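Local coordinates for protein peptidoglycan-N-acetylglucosamine deacetylase BC_1960 (Bacillus cereus, PDB 4L1G) that removes acetyl groups from N-acetylglucosamine residues of cell-wall peptidoglycan as a zinc-dependent polysaccharide deacetylase, and also acts on soluble chitin substrates, at residues E154-F167 against V254-R266. Residues are numbered along the deposited sequence; the frame is centred on the assembly and turned at random.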
loop_
_atom_site.group_PDB
_atom_site.type_symbol
_atom_site.label_atom_id
_atom_site.label_comp_id
_atom_site.label_asym_id
_atom_site.label_seq_id
_atom_site.Cartn_x
_atom_site.Cartn_y
_atom_site.Cartn_z
ATOM N N GLU A 154 12.307 -3.220 7.586
ATOM C CA GLU A 154 12.657 -1.810 7.681
ATOM C C GLU A 154 14.121 -1.583 7.308
ATOM O O GLU A 154 14.444 -0.644 6.578
ATOM C CB GLU A 154 12.381 -1.293 9.093
ATOM C CG GLU A 154 12.399 0.222 9.228
ATOM C CD GLU A 154 11.058 0.865 8.913
ATOM O OE1 GLU A 154 10.828 1.997 9.384
ATOM O OE2 GLU A 154 10.236 0.249 8.200
ATOM N N GLU A 155 15.000 -2.449 7.809
ATOM C CA GLU A 155 16.430 -2.354 7.524
ATOM C C GLU A 155 16.715 -2.524 6.039
ATOM O O GLU A 155 17.506 -1.782 5.460
ATOM C CB GLU A 155 17.211 -3.405 8.315
ATOM C CG GLU A 155 17.269 -3.154 9.811
ATOM C CD GLU A 155 17.906 -4.302 10.573
ATOM O OE1 GLU A 155 18.188 -5.351 9.951
ATOM O OE2 GLU A 155 18.123 -4.156 11.796
ATOM N N ILE A 156 16.067 -3.511 5.432
ATOM C CA ILE A 156 16.231 -3.781 4.009
ATOM C C ILE A 156 15.789 -2.589 3.164
ATOM O O ILE A 156 16.511 -2.149 2.268
ATOM C CB ILE A 156 15.438 -5.037 3.591
ATOM C CG1 ILE A 156 16.057 -6.288 4.223
ATOM C CG2 ILE A 156 15.394 -5.167 2.074
ATOM C CD1 ILE A 156 15.231 -7.544 4.045
ATOM N N LEU A 157 14.605 -2.065 3.464
ATOM C CA LEU A 157 14.042 -0.954 2.705
ATOM C C LEU A 157 14.801 0.348 2.941
ATOM O O LEU A 157 14.951 1.158 2.027
ATOM C CB LEU A 157 12.556 -0.778 3.030
ATOM C CG LEU A 157 11.672 -1.965 2.646
ATOM C CD1 LEU A 157 10.224 -1.718 3.037
ATOM C CD2 LEU A 157 11.793 -2.261 1.158
ATOM N N ASN A 158 15.281 0.546 4.166
ATOM C CA ASN A 158 16.083 1.721 4.486
ATOM C C ASN A 158 17.355 1.764 3.650
ATOM O O ASN A 158 17.745 2.814 3.140
ATOM C CB ASN A 158 16.435 1.747 5.974
ATOM C CG ASN A 158 17.257 2.960 6.359
ATOM O OD1 ASN A 158 16.965 4.079 5.942
ATOM N ND2 ASN A 158 18.304 2.740 7.147
ATOM N N ARG A 159 17.989 0.606 3.506
ATOM C CA ARG A 159 19.234 0.499 2.760
ATOM C C ARG A 159 19.021 0.752 1.268
ATOM O O ARG A 159 19.864 1.355 0.604
ATOM C CB ARG A 159 19.863 -0.879 2.987
ATOM C CG ARG A 159 21.211 -1.078 2.316
ATOM C CD ARG A 159 21.837 -2.402 2.724
ATOM N NE ARG A 159 20.914 -3.520 2.540
ATOM C CZ ARG A 159 20.757 -4.180 1.397
ATOM N NH1 ARG A 159 21.464 -3.834 0.328
ATOM N NH2 ARG A 159 19.892 -5.183 1.322
ATOM N N LEU A 160 17.885 0.298 0.748
ATOM C CA LEU A 160 17.598 0.413 -0.678
ATOM C C LEU A 160 16.952 1.745 -1.051
ATOM O O LEU A 160 17.276 2.330 -2.083
ATOM C CB LEU A 160 16.707 -0.743 -1.137
ATOM C CG LEU A 160 17.314 -2.141 -1.037
ATOM C CD1 LEU A 160 16.302 -3.202 -1.437
ATOM C CD2 LEU A 160 18.564 -2.236 -1.895
ATOM N N ALA A 161 16.039 2.224 -0.210
ATOM C CA ALA A 161 15.264 3.423 -0.527
ATOM C C ALA A 161 15.883 4.703 0.021
ATOM O O ALA A 161 15.637 5.788 -0.500
ATOM C CB ALA A 161 13.828 3.278 -0.038
ATOM N N GLY A 162 16.678 4.578 1.078
ATOM C CA GLY A 162 17.340 5.731 1.660
ATOM C C GLY A 162 16.597 6.323 2.842
ATOM O O GLY A 162 16.974 7.377 3.355
ATOM N N TYR A 163 15.534 5.650 3.271
ATOM C CA TYR A 163 14.799 6.062 4.460
ATOM C C TYR A 163 14.047 4.881 5.066
ATOM O O TYR A 163 13.738 3.914 4.375
ATOM C CB TYR A 163 13.826 7.203 4.137
ATOM C CG TYR A 163 12.703 6.827 3.193
ATOM C CD1 TYR A 163 12.883 6.867 1.815
ATOM C CD2 TYR A 163 11.459 6.441 3.679
ATOM C CE1 TYR A 163 11.860 6.527 0.947
ATOM C CE2 TYR A 163 10.425 6.099 2.818
ATOM C CZ TYR A 163 10.632 6.144 1.453
ATOM O OH TYR A 163 9.608 5.807 0.593
ATOM N N ALA A 164 13.762 4.966 6.361
ATOM C CA ALA A 164 12.964 3.949 7.033
ATOM C C ALA A 164 11.482 4.294 6.910
ATOM O O ALA A 164 11.040 5.310 7.442
ATOM C CB ALA A 164 13.369 3.839 8.496
ATOM N N PRO A 165 10.712 3.449 6.204
ATOM C CA PRO A 165 9.291 3.710 5.930
ATOM C C PRO A 165 8.457 3.861 7.201
ATOM O O PRO A 165 8.594 3.067 8.130
ATOM C CB PRO A 165 8.849 2.461 5.159
ATOM C CG PRO A 165 10.108 1.917 4.565
ATOM C CD PRO A 165 11.170 2.192 5.588
ATOM N N LYS A 166 7.598 4.875 7.232
ATOM C CA LYS A 166 6.746 5.126 8.389
ATOM C C LYS A 166 5.484 4.272 8.336
ATOM O O LYS A 166 4.870 3.986 9.364
ATOM C CB LYS A 166 6.366 6.608 8.455
ATOM C CG LYS A 166 5.569 7.002 9.693
ATOM C CD LYS A 166 5.122 8.454 9.625
ATOM C CE LYS A 166 4.447 8.889 10.915
ATOM N NZ LYS A 166 5.385 8.863 12.072
ATOM N N PHE A 167 5.106 3.860 7.130
ATOM C CA PHE A 167 3.835 3.177 6.922
ATOM C C PHE A 167 3.944 1.657 6.889
ATOM O O PHE A 167 4.786 1.093 6.189
ATOM C CB PHE A 167 3.147 3.692 5.653
ATOM C CG PHE A 167 2.520 5.047 5.813
ATOM C CD1 PHE A 167 3.254 6.199 5.576
ATOM C CD2 PHE A 167 1.196 5.172 6.202
ATOM C CE1 PHE A 167 2.678 7.451 5.724
ATOM C CE2 PHE A 167 0.615 6.421 6.353
ATOM C CZ PHE A 167 1.358 7.561 6.114
ATOM N N VAL A 254 -3.063 10.919 -4.517
ATOM C CA VAL A 254 -2.003 11.304 -3.595
ATOM C C VAL A 254 -1.345 10.079 -2.964
ATOM O O VAL A 254 -1.827 8.953 -3.108
ATOM C CB VAL A 254 -2.541 12.206 -2.463
ATOM C CG1 VAL A 254 -3.146 13.490 -3.031
ATOM C CG2 VAL A 254 -3.561 11.452 -1.619
ATOM N N THR A 255 -0.236 10.306 -2.268
ATOM C CA THR A 255 0.417 9.254 -1.504
ATOM C C THR A 255 -0.150 9.248 -0.091
ATOM O O THR A 255 -0.816 10.198 0.318
ATOM C CB THR A 255 1.931 9.476 -1.420
ATOM O OG1 THR A 255 2.195 10.689 -0.704
ATOM C CG2 THR A 255 2.535 9.574 -2.811
ATOM N N LEU A 256 0.114 8.180 0.654
ATOM C CA LEU A 256 -0.381 8.079 2.025
ATOM C C LEU A 256 0.140 9.170 2.977
ATOM O O LEU A 256 -0.651 9.753 3.721
ATOM C CB LEU A 256 -0.149 6.679 2.603
ATOM C CG LEU A 256 -0.979 5.570 1.954
ATOM C CD1 LEU A 256 -0.851 4.276 2.742
ATOM C CD2 LEU A 256 -2.441 5.996 1.826
ATOM N N PRO A 257 1.461 9.451 2.964
ATOM C CA PRO A 257 1.930 10.530 3.841
ATOM C C PRO A 257 1.269 11.867 3.529
ATOM O O PRO A 257 1.066 12.678 4.434
ATOM C CB PRO A 257 3.441 10.591 3.559
ATOM C CG PRO A 257 3.656 9.788 2.323
ATOM C CD PRO A 257 2.590 8.753 2.323
ATOM N N SER A 258 0.929 12.086 2.264
ATOM C CA SER A 258 0.209 13.287 1.872
ATOM C C SER A 258 -1.224 13.247 2.395
ATOM O O SER A 258 -1.715 14.221 2.962
ATOM C CB SER A 258 0.214 13.443 0.353
ATOM O OG SER A 258 -0.617 14.519 -0.046
ATOM N N MET A 259 -1.886 12.111 2.207
ATOM C CA MET A 259 -3.267 11.945 2.647
ATOM C C MET A 259 -3.409 12.099 4.159
ATOM O O MET A 259 -4.367 12.703 4.647
ATOM C CB MET A 259 -3.817 10.587 2.200
ATOM C CG MET A 259 -5.117 10.190 2.882
ATOM S SD MET A 259 -5.859 8.691 2.204
ATOM C CE MET A 259 -6.474 9.296 0.630
ATOM N N PHE A 260 -2.445 11.564 4.901
ATOM C CA PHE A 260 -2.528 11.584 6.358
ATOM C C PHE A 260 -1.637 12.648 6.991
ATOM O O PHE A 260 -1.420 12.643 8.206
ATOM C CB PHE A 260 -2.243 10.196 6.928
ATOM C CG PHE A 260 -3.267 9.172 6.533
ATOM C CD1 PHE A 260 -4.530 9.181 7.110
ATOM C CD2 PHE A 260 -2.980 8.216 5.571
ATOM C CE1 PHE A 260 -5.483 8.250 6.744
ATOM C CE2 PHE A 260 -3.932 7.280 5.200
ATOM C CZ PHE A 260 -5.185 7.298 5.789
ATOM N N GLN A 261 -1.145 13.560 6.156
ATOM C CA GLN A 261 -0.381 14.723 6.599
ATOM C C GLN A 261 0.742 14.366 7.564
ATOM O O GLN A 261 0.828 14.907 8.664
ATOM C CB GLN A 261 -1.306 15.774 7.219
ATOM C CG GLN A 261 -2.233 16.457 6.216
ATOM C CD GLN A 261 -1.487 17.366 5.253
ATOM O OE1 GLN A 261 -1.154 18.505 5.588
ATOM N NE2 GLN A 261 -1.218 16.865 4.051
ATOM N N THR A 262 1.591 13.436 7.148
ATOM C CA THR A 262 2.747 13.062 7.944
ATOM C C THR A 262 3.919 12.745 7.030
ATOM O O THR A 262 3.783 12.763 5.808
ATOM C CB THR A 262 2.454 11.853 8.847
ATOM O OG1 THR A 262 3.497 11.728 9.821
ATOM C CG2 THR A 262 2.368 10.575 8.025
ATOM N N SER A 263 5.073 12.468 7.625
ATOM C CA SER A 263 6.264 12.149 6.851
ATOM C C SER A 263 6.166 10.736 6.293
ATOM O O SER A 263 5.406 9.910 6.798
ATOM C CB SER A 263 7.516 12.284 7.719
ATOM O OG SER A 263 8.683 11.947 6.988
ATOM N N LYS A 264 6.932 10.468 5.241
ATOM C CA LYS A 264 7.013 9.128 4.678
ATOM C C LYS A 264 8.019 8.289 5.459
ATOM O O LYS A 264 7.991 7.061 5.404
ATOM C CB LYS A 264 7.431 9.188 3.210
ATOM C CG LYS A 264 8.822 9.755 2.996
ATOM C CD LYS A 264 9.235 9.685 1.542
ATOM C CE LYS A 264 10.595 10.333 1.338
ATOM N NZ LYS A 264 10.986 10.333 -0.097
ATOM N N GLU A 265 8.911 8.961 6.181
ATOM C CA GLU A 265 9.931 8.266 6.957
ATOM C C GLU A 265 9.649 8.333 8.453
ATOM O O GLU A 265 9.013 9.267 8.942
ATOM C CB GLU A 265 11.327 8.812 6.648
ATOM C CG GLU A 265 11.523 10.272 7.001
ATOM C CD GLU A 265 12.932 10.754 6.714
ATOM O OE1 GLU A 265 13.852 9.909 6.650
ATOM O OE2 GLU A 265 13.118 11.980 6.549
ATOM N N ARG A 266 10.131 7.330 9.174
ATOM C CA ARG A 266 9.844 7.194 10.593
ATOM C C ARG A 266 10.667 8.166 11.434
ATOM O O ARG A 266 11.895 8.091 11.465
ATOM C CB ARG A 266 10.107 5.757 11.034
ATOM C CG ARG A 266 9.487 5.395 12.359
ATOM C CD ARG A 266 9.380 3.897 12.489
ATOM N NE ARG A 266 10.682 3.255 12.622
ATOM C CZ ARG A 266 11.197 2.846 13.776
ATOM N NH1 ARG A 266 10.517 3.012 14.902
ATOM N NH2 ARG A 266 12.389 2.266 13.808
HETATM O O HOH W 1 16.628 9.970 4.975
HETATM O O HOH W 2 14.404 7.477 7.712
HETATM O O HOH W 3 6.364 5.105 4.462
#
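Phe167 presents one ring face to Leu256, whose CB stands 4.0 Å from the ring centroid in a CH-pi contact, while water 3 sits in plane at the ring's edge. Phe167 CE1 lies 3.6 Å from Pro257 CD at the start of helix 256-259, and Phe167 CZ meets Thr262 CG2. Tyr163 and the extended Lys264 side chain cross at about a right angle, with Lys264 CD over one ring face, offset toward the rim, and Lys264 NZ in an off-centre cation-pi contact, 4.6 Å from the Tyr163 centroid. Tyr163 OH is tied to the backbone N of Ile128. In the backbone between Tyr163 and Phe167, a single bridge pairs Pro165 with Glu265: Arg266 N donates to Ala164 O nearly in line with the carbonyl (2.8 Å), and Lys166 N to Lys264 O from above the carbonyl plane (2.9 Å). Water 3 donates to the same Lys264 O and accepts from Phe167 N. With CG anti to the backbone N (chi1 -175°), Lys166 runs straight along Thr262 to Glu265, Lys166 CD 3.2 Å from Ser263 O, before a bend at the last torsion takes NZ to Asn187 O. Glu265 OE1 accepts from waters 1 and 2; water 1 also donates to Gly162 O, and water 2 accepts from Ala164 N. In one of two Glu154 conformers, Arg266 NE makes a long, doubtful salt bridge to Glu154 OE1 (3.5 Å); Arg266 NH1 hydrogen-bonds to Gln186 O. The C-terminal tail thus lies beside the loop from helix 143-161 to strand 167-168, with Phe167 and Leu256 packed against Phe105 of strand 103-106 and Val191 of strand 189-191 in the deacetylase barrel.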